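Local coordinates for putative acyl-[acyl-carrier-protein] desaturase DesA2 (PDB 1ZA0) that may introduce double bonds into acyl chains carried on acyl carrier protein, as a putative diiron desaturase of mycobacterial fatty acid biosynthesis, at residues Y146-F157 and T207-R218; R251-T259 and E266-T274. All coordinates share one frame; numbering follows the deposited sequence.

How the interactions relate
Interactions 1 and 2 lie on the same side of the chain's centre, their own centres about 14 Å apart, and follow one another in sequence. Helix 208-221 is common to both neighbourhoods: it packs on helix 148-172 in interaction 1, and it also meets the C-terminal segment 266-274 of interaction 2, where A216 CA and L269 CD2 are 3.5 Å apart. A second junction is F157 CE1 against R257 CG at 3.7 Å. Interaction 1 is nearer the metal: the side chain of Y154 is about 11 Å from the bound manganese ion, and that of F157 about 7 Å from that of its ligand E159. Interaction 2 is away from the annotated sites.

Interaction 1. Residues Y146-F157 and T207-R218; sequences YTQVETLVYMAF and TRDETIAAIAAR
V149 and V153 of helix 148-172 pack along helix 208-221, a helix-helix contact in the all-helical, ferritin-like desaturase fold; the axes of segments 148-157 and 208-218 cross at -48°, with a closest approach of 9.0 Å. T207 begins the second segment, its CG2 meeting V149 CG2 and its OG1 donating to E210 OE2 on that oxygen's anti lone pair. E210 is therefore fixed at one carboxylate oxygen, while OE1 lies 3.6 Å from V149 CG2 and accepts from two waters. One also bonds T147 OG1, the other accepts from V149 N, so the acid is tied through solvent to the first turn of the opposing helix. That turn is closed by a capping box: E150 N donates to T147 OG1 (3.1 Å) and T147 N to E150 OE1. T211 presents OG1 to V149 CG1 at 3.5 Å, the two side chains crossing at about a right angle. At A214 the backbones come closest, its CA 5.2 Å from E150 CA; its CB lies 4.0 Å from V153 CG2 and against E150 CG. V153 is a knob in the hole formed by T211, A214, I215 and R218; with CG1 anti to its backbone N (chi1 167°), that branch reaches I215 CG1 at 3.8 Å. I215 turns its other branch, CG2, to the edge of the F157 ring. R218 closes the segment: its CD meets the edge of the Y154 ring, and NH2 forms a salt bridge with D221. The bends at chi2 and chi3 bring its guanidinium near-parallel to the Y146 ring, the planes 21° apart. Y146 OH lies over one guanidinium face, 3.1 Å from R218 NE, at an angle too poor for a hydrogen bond.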
loop_
_atom_site.group_PDB
_atom_site.type_symbol
_atom_site.label_atom_id
_atom_site.label_comp_id
_atom_site.label_asym_id
_atom_site.label_seq_id
_atom_site.Cartn_x
_atom_site.Cartn_y
_atom_site.Cartn_z
ATOM N N TYR A 146 -10.293 -2.603 17.195
ATOM C CA TYR A 146 -10.253 -1.176 16.842
ATOM C C TYR A 146 -11.654 -0.624 16.724
ATOM O O TYR A 146 -12.512 -1.204 16.010
ATOM C CB TYR A 146 -9.567 -0.940 15.486
ATOM C CG TYR A 146 -8.050 -0.836 15.471
ATOM C CD1 TYR A 146 -7.389 -0.615 14.254
ATOM C CD2 TYR A 146 -7.266 -0.974 16.628
ATOM C CE1 TYR A 146 -6.006 -0.528 14.176
ATOM C CE2 TYR A 146 -5.869 -0.889 16.563
ATOM C CZ TYR A 146 -5.246 -0.665 15.314
ATOM O OH TYR A 146 -3.877 -0.584 15.154
ATOM N N THR A 147 -11.881 0.525 17.388
ATOM C CA THR A 147 -13.086 1.318 17.113
ATOM C C THR A 147 -13.153 1.675 15.654
ATOM O O THR A 147 -12.143 1.527 14.899
ATOM C CB THR A 147 -13.128 2.637 17.916
ATOM O OG1 THR A 147 -11.951 3.416 17.659
ATOM C CG2 THR A 147 -13.127 2.398 19.511
ATOM N N GLN A 148 -14.334 2.147 15.248
ATOM C CA GLN A 148 -14.540 2.601 13.870
ATOM C C GLN A 148 -13.576 3.750 13.494
ATOM O O GLN A 148 -13.118 3.796 12.377
ATOM C CB GLN A 148 -15.984 3.049 13.599
ATOM N N VAL A 149 -13.273 4.628 14.441
ATOM C CA VAL A 149 -12.495 5.840 14.203
ATOM C C VAL A 149 -11.051 5.458 14.171
ATOM O O VAL A 149 -10.329 5.899 13.308
ATOM C CB VAL A 149 -12.760 6.959 15.274
ATOM C CG1 VAL A 149 -11.733 8.095 15.213
ATOM C CG2 VAL A 149 -14.165 7.502 15.086
ATOM N N GLU A 150 -10.646 4.635 15.117
ATOM C CA GLU A 150 -9.337 4.018 15.127
ATOM C C GLU A 150 -8.995 3.298 13.810
ATOM O O GLU A 150 -7.860 3.387 13.350
ATOM C CB GLU A 150 -9.209 3.053 16.295
ATOM C CG GLU A 150 -8.766 3.729 17.582
ATOM C CD GLU A 150 -8.885 2.828 18.837
ATOM O OE1 GLU A 150 -9.411 1.709 18.755
ATOM O OE2 GLU A 150 -8.457 3.273 19.908
ATOM N N THR A 151 -9.994 2.700 13.195
ATOM C CA THR A 151 -9.835 1.918 12.002
ATOM C C THR A 151 -9.621 2.874 10.809
ATOM O O THR A 151 -8.779 2.586 9.926
ATOM C CB THR A 151 -11.086 0.998 11.776
ATOM O OG1 THR A 151 -11.127 -0.053 12.766
ATOM C CG2 THR A 151 -11.007 0.233 10.489
ATOM N N LEU A 152 -10.410 3.973 10.759
ATOM C CA LEU A 152 -10.309 4.898 9.645
ATOM C C LEU A 152 -8.986 5.618 9.720
ATOM O O LEU A 152 -8.382 5.872 8.692
ATOM C CB LEU A 152 -11.493 5.879 9.573
ATOM C CG LEU A 152 -12.872 5.280 9.329
ATOM C CD1 LEU A 152 -14.043 6.360 9.603
ATOM C CD2 LEU A 152 -12.972 4.707 7.920
ATOM N N VAL A 153 -8.534 5.947 10.931
ATOM C CA VAL A 153 -7.278 6.633 11.137
ATOM C C VAL A 153 -6.104 5.700 10.698
ATOM O O VAL A 153 -5.236 6.134 9.995
ATOM C CB VAL A 153 -7.109 7.034 12.591
ATOM C CG1 VAL A 153 -5.662 7.466 12.904
ATOM C CG2 VAL A 153 -8.153 8.196 12.938
ATOM N N TYR A 154 -6.143 4.447 11.152
ATOM C CA TYR A 154 -5.157 3.451 10.771
ATOM C C TYR A 154 -5.056 3.341 9.238
ATOM O O TYR A 154 -3.967 3.386 8.716
ATOM C CB TYR A 154 -5.484 2.084 11.383
ATOM C CG TYR A 154 -4.569 0.997 10.882
ATOM C CD1 TYR A 154 -3.260 0.835 11.413
ATOM C CD2 TYR A 154 -4.948 0.202 9.835
ATOM C CE1 TYR A 154 -2.396 -0.183 10.898
ATOM C CE2 TYR A 154 -4.100 -0.792 9.340
ATOM C CZ TYR A 154 -2.847 -0.963 9.865
ATOM O OH TYR A 154 -2.057 -1.960 9.322
ATOM N N MET A 155 -6.179 3.178 8.551
ATOM C CA MET A 155 -6.195 3.049 7.132
ATOM C C MET A 155 -5.657 4.291 6.406
ATOM O O MET A 155 -4.960 4.147 5.394
ATOM C CB MET A 155 -7.581 2.738 6.629
ATOM C CG MET A 155 -8.088 1.358 6.990
ATOM S SD MET A 155 -6.993 0.013 6.492
ATOM C CE MET A 155 -7.101 0.264 4.662
ATOM N N ALA A 156 -5.893 5.487 6.950
ATOM C CA ALA A 156 -5.367 6.666 6.307
ATOM C C ALA A 156 -3.848 6.685 6.331
ATOM O O ALA A 156 -3.191 7.017 5.308
ATOM C CB ALA A 156 -5.969 7.968 6.976
ATOM N N PHE A 157 -3.274 6.347 7.473
ATOM C CA PHE A 157 -1.843 6.327 7.585
ATOM C C PHE A 157 -1.227 5.197 6.734
ATOM O O PHE A 157 -0.162 5.342 6.182
ATOM C CB PHE A 157 -1.437 6.107 9.023
ATOM C CG PHE A 157 -1.389 7.335 9.832
ATOM C CD1 PHE A 157 -0.380 8.252 9.645
ATOM C CD2 PHE A 157 -2.339 7.557 10.861
ATOM C CE1 PHE A 157 -0.306 9.399 10.408
ATOM C CE2 PHE A 157 -2.265 8.738 11.660
ATOM C CZ PHE A 157 -1.262 9.655 11.414
ATOM N N THR A 207 -16.546 14.107 15.934
ATOM C CA THR A 207 -16.114 13.558 17.191
ATOM C C THR A 207 -14.622 13.772 17.435
ATOM O O THR A 207 -13.772 12.841 17.444
ATOM C CB THR A 207 -16.532 12.043 17.334
ATOM O OG1 THR A 207 -16.095 11.585 18.617
ATOM C CG2 THR A 207 -15.748 11.137 16.331
ATOM N N ARG A 208 -14.302 15.031 17.722
ATOM C CA ARG A 208 -12.913 15.511 17.704
ATOM C C ARG A 208 -11.890 14.817 18.604
ATOM O O ARG A 208 -10.793 14.443 18.144
ATOM C CB ARG A 208 -12.893 17.037 17.981
ATOM C CG ARG A 208 -11.674 17.706 17.537
ATOM C CD ARG A 208 -11.563 19.130 17.988
ATOM N NE ARG A 208 -10.232 19.680 17.738
ATOM C CZ ARG A 208 -9.776 20.061 16.558
ATOM N NH1 ARG A 208 -10.535 20.000 15.500
ATOM N NH2 ARG A 208 -8.539 20.524 16.449
ATOM N N ASP A 209 -12.171 14.697 19.901
ATOM C CA ASP A 209 -11.114 14.316 20.800
ATOM C C ASP A 209 -10.835 12.829 20.662
ATOM O O ASP A 209 -9.745 12.388 20.966
ATOM C CB ASP A 209 -11.449 14.629 22.276
ATOM C CG ASP A 209 -11.572 16.109 22.560
ATOM O OD1 ASP A 209 -10.724 16.913 22.097
ATOM O OD2 ASP A 209 -12.503 16.544 23.261
ATOM N N GLU A 210 -11.845 12.082 20.267
ATOM C CA GLU A 210 -11.732 10.671 19.919
ATOM C C GLU A 210 -10.740 10.507 18.749
ATOM O O GLU A 210 -9.784 9.730 18.846
ATOM C CB GLU A 210 -13.122 10.141 19.509
ATOM C CG GLU A 210 -13.300 8.643 19.670
ATOM C CD GLU A 210 -14.541 8.132 18.982
ATOM O OE1 GLU A 210 -14.556 6.929 18.613
ATOM O OE2 GLU A 210 -15.503 8.936 18.771
ATOM N N THR A 211 -10.980 11.277 17.677
ATOM C CA THR A 211 -10.171 11.225 16.458
ATOM C C THR A 211 -8.726 11.629 16.734
ATOM O O THR A 211 -7.801 10.925 16.379
ATOM C CB THR A 211 -10.864 12.028 15.353
ATOM O OG1 THR A 211 -12.216 11.543 15.198
ATOM C CG2 THR A 211 -10.228 11.746 13.971
ATOM N N ILE A 212 -8.533 12.696 17.493
ATOM C CA ILE A 212 -7.214 13.125 17.895
ATOM C C ILE A 212 -6.474 12.050 18.694
ATOM O O ILE A 212 -5.277 11.802 18.435
ATOM C CB ILE A 212 -7.243 14.523 18.627
ATOM C CG1 ILE A 212 -7.661 15.620 17.625
ATOM C CG2 ILE A 212 -5.889 14.879 19.225
ATOM C CD1 ILE A 212 -7.868 17.025 18.207
ATOM N N ALA A 213 -7.166 11.428 19.641
ATOM C CA ALA A 213 -6.569 10.368 20.434
ATOM C C ALA A 213 -6.179 9.185 19.566
ATOM O O ALA A 213 -5.165 8.605 19.797
ATOM C CB ALA A 213 -7.552 9.890 21.537
ATOM N N ALA A 214 -7.028 8.839 18.614
ATOM C CA ALA A 214 -6.728 7.780 17.676
ATOM C C ALA A 214 -5.482 8.142 16.839
ATOM O O ALA A 214 -4.605 7.315 16.659
ATOM C CB ALA A 214 -7.916 7.480 16.833
ATOM N N ILE A 215 -5.352 9.391 16.416
ATOM C CA ILE A 215 -4.220 9.791 15.603
ATOM C C ILE A 215 -2.959 9.739 16.426
ATOM O O ILE A 215 -1.895 9.260 15.951
ATOM C CB ILE A 215 -4.460 11.206 14.973
ATOM C CG1 ILE A 215 -5.618 11.153 13.980
ATOM C CG2 ILE A 215 -3.156 11.712 14.339
ATOM C CD1 ILE A 215 -6.176 12.527 13.555
ATOM N N ALA A 216 -3.050 10.184 17.678
ATOM C CA ALA A 216 -1.895 10.118 18.584
ATOM C C ALA A 216 -1.405 8.700 18.793
ATOM O O ALA A 216 -0.210 8.432 18.699
ATOM C CB ALA A 216 -2.232 10.774 19.955
ATOM N N ALA A 217 -2.328 7.782 19.009
ATOM C CA ALA A 217 -1.960 6.385 19.319
ATOM C C ALA A 217 -1.333 5.661 18.101
ATOM O O ALA A 217 -0.345 4.941 18.250
ATOM C CB ALA A 217 -3.178 5.632 19.832
ATOM N N ARG A 218 -1.904 5.855 16.901
ATOM C CA ARG A 218 -1.316 5.348 15.659
ATOM C C ARG A 218 0.042 5.961 15.369
ATOM O O ARG A 218 0.977 5.239 15.057
ATOM C CB ARG A 218 -2.269 5.543 14.494
ATOM C CG ARG A 218 -3.418 4.573 14.507
ATOM C CD ARG A 218 -3.041 3.020 14.760
ATOM N NE ARG A 218 -4.006 2.453 15.712
ATOM C CZ ARG A 218 -3.895 2.411 17.063
ATOM N NH1 ARG A 218 -4.899 1.914 17.758
ATOM N NH2 ARG A 218 -2.813 2.807 17.729
HETATM O O HOH W 1 -12.143 5.516 19.235
HETATM O O HOH W 2 -15.486 5.010 16.757
#

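Interaction 2. Residues R251-T259 and E266-T274; sequences RQLISDRIT and EPSLKQFVT
The C-terminal tail of the modelled chain folds back along helix 247-260, and T274 is held there by polar side chains. The backbone N of T274 donates to S255 OG at 2.9 Å, with an N-H...O angle of 163°. The serine hydroxyl oxygen stands anti to its own backbone N (chi1 -177°), which turns it toward the tail and also brings it 3.6 Å from V273 CG1. Q252 supplies a second bond: NE2 donates to T274 OG1 at 3.2 Å, the acceptor only 7° out of the amide plane. The same NE2 donates to D256 OD1 one turn on at 3.0 Å, so two nearly coplanar bonds fix the rotation of the amide. R251 adds a van der Waals contact, T274 CG2 lying over one face of its guanidinium, offset toward the rim. The contact is a chain reversal after the last helix of the ferritin-like desaturase fold: the helix ends at 260, residues 261-265 turn the chain, and 266-274 comes back with backbone bonds from L269 N to E266 O and from F272 N to L269 O. The apolar half of the contact centres on I258. Its CD1 meets F272 CB at 3.8 Å, while CG2 rests between V273 CG2 at 3.9 Å and L269 CD1; I254 CG2 adds a looser touch on F272 CB. L269 also packs on A216 and F272 on A219, both of helix 208-221. One water donates both to R251 O and to F272 O (2.7 Å), bridging the two backbones, and S255 CB lies 3.5 Å from F272 O.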
loop_
_atom_site.group_PDB
_atom_site.type_symbol
_atom_site.label_atom_id
_atom_site.label_comp_id
_atom_site.label_asym_id
_atom_site.label_seq_id
_atom_site.Cartn_x
_atom_site.Cartn_y
_atom_site.Cartn_z
ATOM N N ARG A 251 8.576 8.390 9.712
ATOM C CA ARG A 251 8.561 9.576 10.556
ATOM C C ARG A 251 8.117 10.817 9.748
ATOM O O ARG A 251 7.168 11.479 10.089
ATOM C CB ARG A 251 9.967 9.724 11.249
ATOM C CG ARG A 251 10.060 10.769 12.402
ATOM C CD ARG A 251 11.493 11.332 12.734
ATOM N NE ARG A 251 11.949 12.307 11.717
ATOM C CZ ARG A 251 12.579 13.466 11.947
ATOM N NH1 ARG A 251 12.847 13.900 13.186
ATOM N NH2 ARG A 251 12.935 14.221 10.909
ATOM N N GLN A 252 8.749 11.116 8.638
ATOM C CA GLN A 252 8.284 12.243 7.861
ATOM C C GLN A 252 6.791 12.131 7.422
ATOM O O GLN A 252 6.061 13.115 7.542
ATOM C CB GLN A 252 9.136 12.489 6.610
ATOM C CG GLN A 252 9.030 13.896 6.015
ATOM C CD GLN A 252 9.223 14.993 7.096
ATOM O OE1 GLN A 252 10.292 15.059 7.684
ATOM N NE2 GLN A 252 8.170 15.804 7.376
ATOM N N LEU A 253 6.347 10.989 6.886
ATOM C CA LEU A 253 4.955 10.934 6.345
ATOM C C LEU A 253 3.949 11.069 7.500
ATOM O O LEU A 253 2.886 11.609 7.304
ATOM C CB LEU A 253 4.646 9.687 5.498
ATOM C CG LEU A 253 4.570 8.324 6.150
ATOM C CD1 LEU A 253 3.173 8.043 6.717
ATOM C CD2 LEU A 253 4.978 7.211 5.159
ATOM N N ILE A 254 4.291 10.566 8.681
ATOM C CA ILE A 254 3.426 10.728 9.824
ATOM C C ILE A 254 3.237 12.232 10.172
ATOM O O ILE A 254 2.143 12.670 10.426
ATOM C CB ILE A 254 3.929 10.009 11.048
ATOM C CG1 ILE A 254 3.809 8.503 10.903
ATOM C CG2 ILE A 254 3.069 10.419 12.307
ATOM C CD1 ILE A 254 4.763 7.725 11.885
ATOM N N SER A 255 4.335 12.972 10.248
ATOM C CA SER A 255 4.303 14.432 10.375
ATOM C C SER A 255 3.492 15.122 9.280
ATOM O O SER A 255 2.656 15.946 9.575
ATOM C CB SER A 255 5.736 14.971 10.351
ATOM O OG SER A 255 5.773 16.364 10.545
ATOM N N ASP A 256 3.726 14.781 8.026
ATOM C CA ASP A 256 2.952 15.331 6.928
ATOM C C ASP A 256 1.447 15.018 7.005
ATOM O O ASP A 256 0.644 15.840 6.615
ATOM C CB ASP A 256 3.453 14.854 5.571
ATOM C CG ASP A 256 4.935 15.147 5.303
ATOM O OD1 ASP A 256 5.526 16.070 5.913
ATOM O OD2 ASP A 256 5.559 14.460 4.441
ATOM N N ARG A 257 1.073 13.838 7.447
ATOM C CA ARG A 257 -0.325 13.471 7.476
ATOM C C ARG A 257 -1.035 14.276 8.588
ATOM O O ARG A 257 -2.146 14.760 8.410
ATOM C CB ARG A 257 -0.446 11.970 7.693
ATOM C CG ARG A 257 -1.824 11.423 7.770
ATOM C CD ARG A 257 -2.561 11.599 6.518
ATOM N NE ARG A 257 -3.376 12.809 6.553
ATOM C CZ ARG A 257 -3.997 13.283 5.517
ATOM N NH1 ARG A 257 -3.910 12.663 4.332
ATOM N NH2 ARG A 257 -4.759 14.357 5.651
ATOM N N ILE A 258 -0.382 14.412 9.711
ATOM C CA ILE A 258 -0.943 15.198 10.851
ATOM C C ILE A 258 -1.131 16.638 10.411
ATOM O O ILE A 258 -2.189 17.219 10.626
ATOM C CB ILE A 258 0.015 15.087 12.053
ATOM C CG1 ILE A 258 -0.101 13.707 12.655
ATOM C CG2 ILE A 258 -0.293 16.183 13.136
ATOM C CD1 ILE A 258 0.982 13.345 13.586
ATOM N N THR A 259 -0.110 17.168 9.738
ATOM C CA THR A 259 -0.086 18.516 9.221
ATOM C C THR A 259 -1.207 18.740 8.219
ATOM O O THR A 259 -1.918 19.753 8.302
ATOM C CB THR A 259 1.345 18.825 8.602
ATOM O OG1 THR A 259 2.361 18.716 9.627
ATOM C CG2 THR A 259 1.473 20.240 8.040
ATOM N N GLU A 266 -1.508 20.955 17.305
ATOM C CA GLU A 266 -2.270 20.265 18.331
ATOM C C GLU A 266 -1.340 19.753 19.426
ATOM O O GLU A 266 -0.370 19.058 19.122
ATOM C CB GLU A 266 -3.014 19.105 17.687
ATOM C CG GLU A 266 -3.953 18.341 18.574
ATOM C CD GLU A 266 -5.090 19.210 19.110
ATOM O OE1 GLU A 266 -5.585 20.149 18.397
ATOM O OE2 GLU A 266 -5.473 18.926 20.253
ATOM N N PRO A 267 -1.563 20.150 20.697
ATOM C CA PRO A 267 -0.595 19.839 21.768
ATOM C C PRO A 267 -0.146 18.359 21.877
ATOM O O PRO A 267 1.038 18.119 21.934
ATOM C CB PRO A 267 -1.315 20.304 23.068
ATOM C CG PRO A 267 -2.297 21.352 22.625
ATOM C CD PRO A 267 -2.706 20.944 21.204
ATOM N N SER A 268 -1.057 17.411 21.890
ATOM C CA SER A 268 -0.704 15.979 22.038
ATOM C C SER A 268 -0.093 15.289 20.785
ATOM O O SER A 268 0.134 14.064 20.774
ATOM C CB SER A 268 -1.944 15.206 22.447
ATOM O OG SER A 268 -2.777 14.969 21.325
ATOM N N LEU A 269 0.138 16.061 19.722
ATOM C CA LEU A 269 0.670 15.528 18.459
ATOM C C LEU A 269 1.914 16.261 17.983
ATOM O O LEU A 269 2.516 15.835 17.019
ATOM C CB LEU A 269 -0.384 15.635 17.342
ATOM C CG LEU A 269 -1.741 14.949 17.538
ATOM C CD1 LEU A 269 -2.679 15.338 16.402
ATOM C CD2 LEU A 269 -1.592 13.427 17.653
ATOM N N LYS A 270 2.281 17.385 18.628
ATOM C CA LYS A 270 3.412 18.211 18.172
ATOM C C LYS A 270 4.729 17.423 18.275
ATOM O O LYS A 270 5.691 17.728 17.587
ATOM C CB LYS A 270 3.478 19.585 18.937
ATOM N N GLN A 271 4.747 16.423 19.135
ATOM C CA GLN A 271 5.901 15.526 19.291
ATOM C C GLN A 271 6.145 14.570 18.116
ATOM O O GLN A 271 7.237 13.986 18.021
ATOM C CB GLN A 271 5.724 14.679 20.541
ATOM C CG GLN A 271 4.540 13.750 20.474
ATOM C CD GLN A 271 4.469 12.794 21.639
ATOM O OE1 GLN A 271 5.471 12.187 21.998
ATOM N NE2 GLN A 271 3.280 12.640 22.214
ATOM N N PHE A 272 5.135 14.418 17.240
ATOM C CA PHE A 272 5.260 13.648 15.990
ATOM C C PHE A 272 5.460 14.516 14.777
ATOM O O PHE A 272 5.480 13.981 13.680
ATOM C CB PHE A 272 4.020 12.816 15.764
ATOM C CG PHE A 272 3.643 11.984 16.936
ATOM C CD1 PHE A 272 4.411 10.865 17.289
ATOM C CD2 PHE A 272 2.545 12.319 17.714
ATOM C CE1 PHE A 272 4.064 10.081 18.402
ATOM C CE2 PHE A 272 2.178 11.556 18.812
ATOM C CZ PHE A 272 2.951 10.420 19.160
ATOM N N VAL A 273 5.541 15.842 14.952
ATOM C CA VAL A 273 5.704 16.748 13.840
ATOM C C VAL A 273 7.143 17.212 13.780
ATOM O O VAL A 273 7.719 17.611 14.773
ATOM C CB VAL A 273 4.781 17.975 13.942
ATOM C CG1 VAL A 273 5.042 18.978 12.843
ATOM C CG2 VAL A 273 3.315 17.547 13.930
ATOM N N THR A 274 7.703 17.187 12.585
ATOM C CA THR A 274 9.039 17.691 12.357
ATOM C C THR A 274 8.904 19.199 12.177
ATOM O O THR A 274 9.816 19.837 11.700
ATOM C CB THR A 274 9.648 17.013 11.092
ATOM O OG1 THR A 274 8.993 17.504 9.909
ATOM C CG2 THR A 274 9.397 15.479 11.115
HETATM O O HOH W 3 6.597 11.619 13.021
#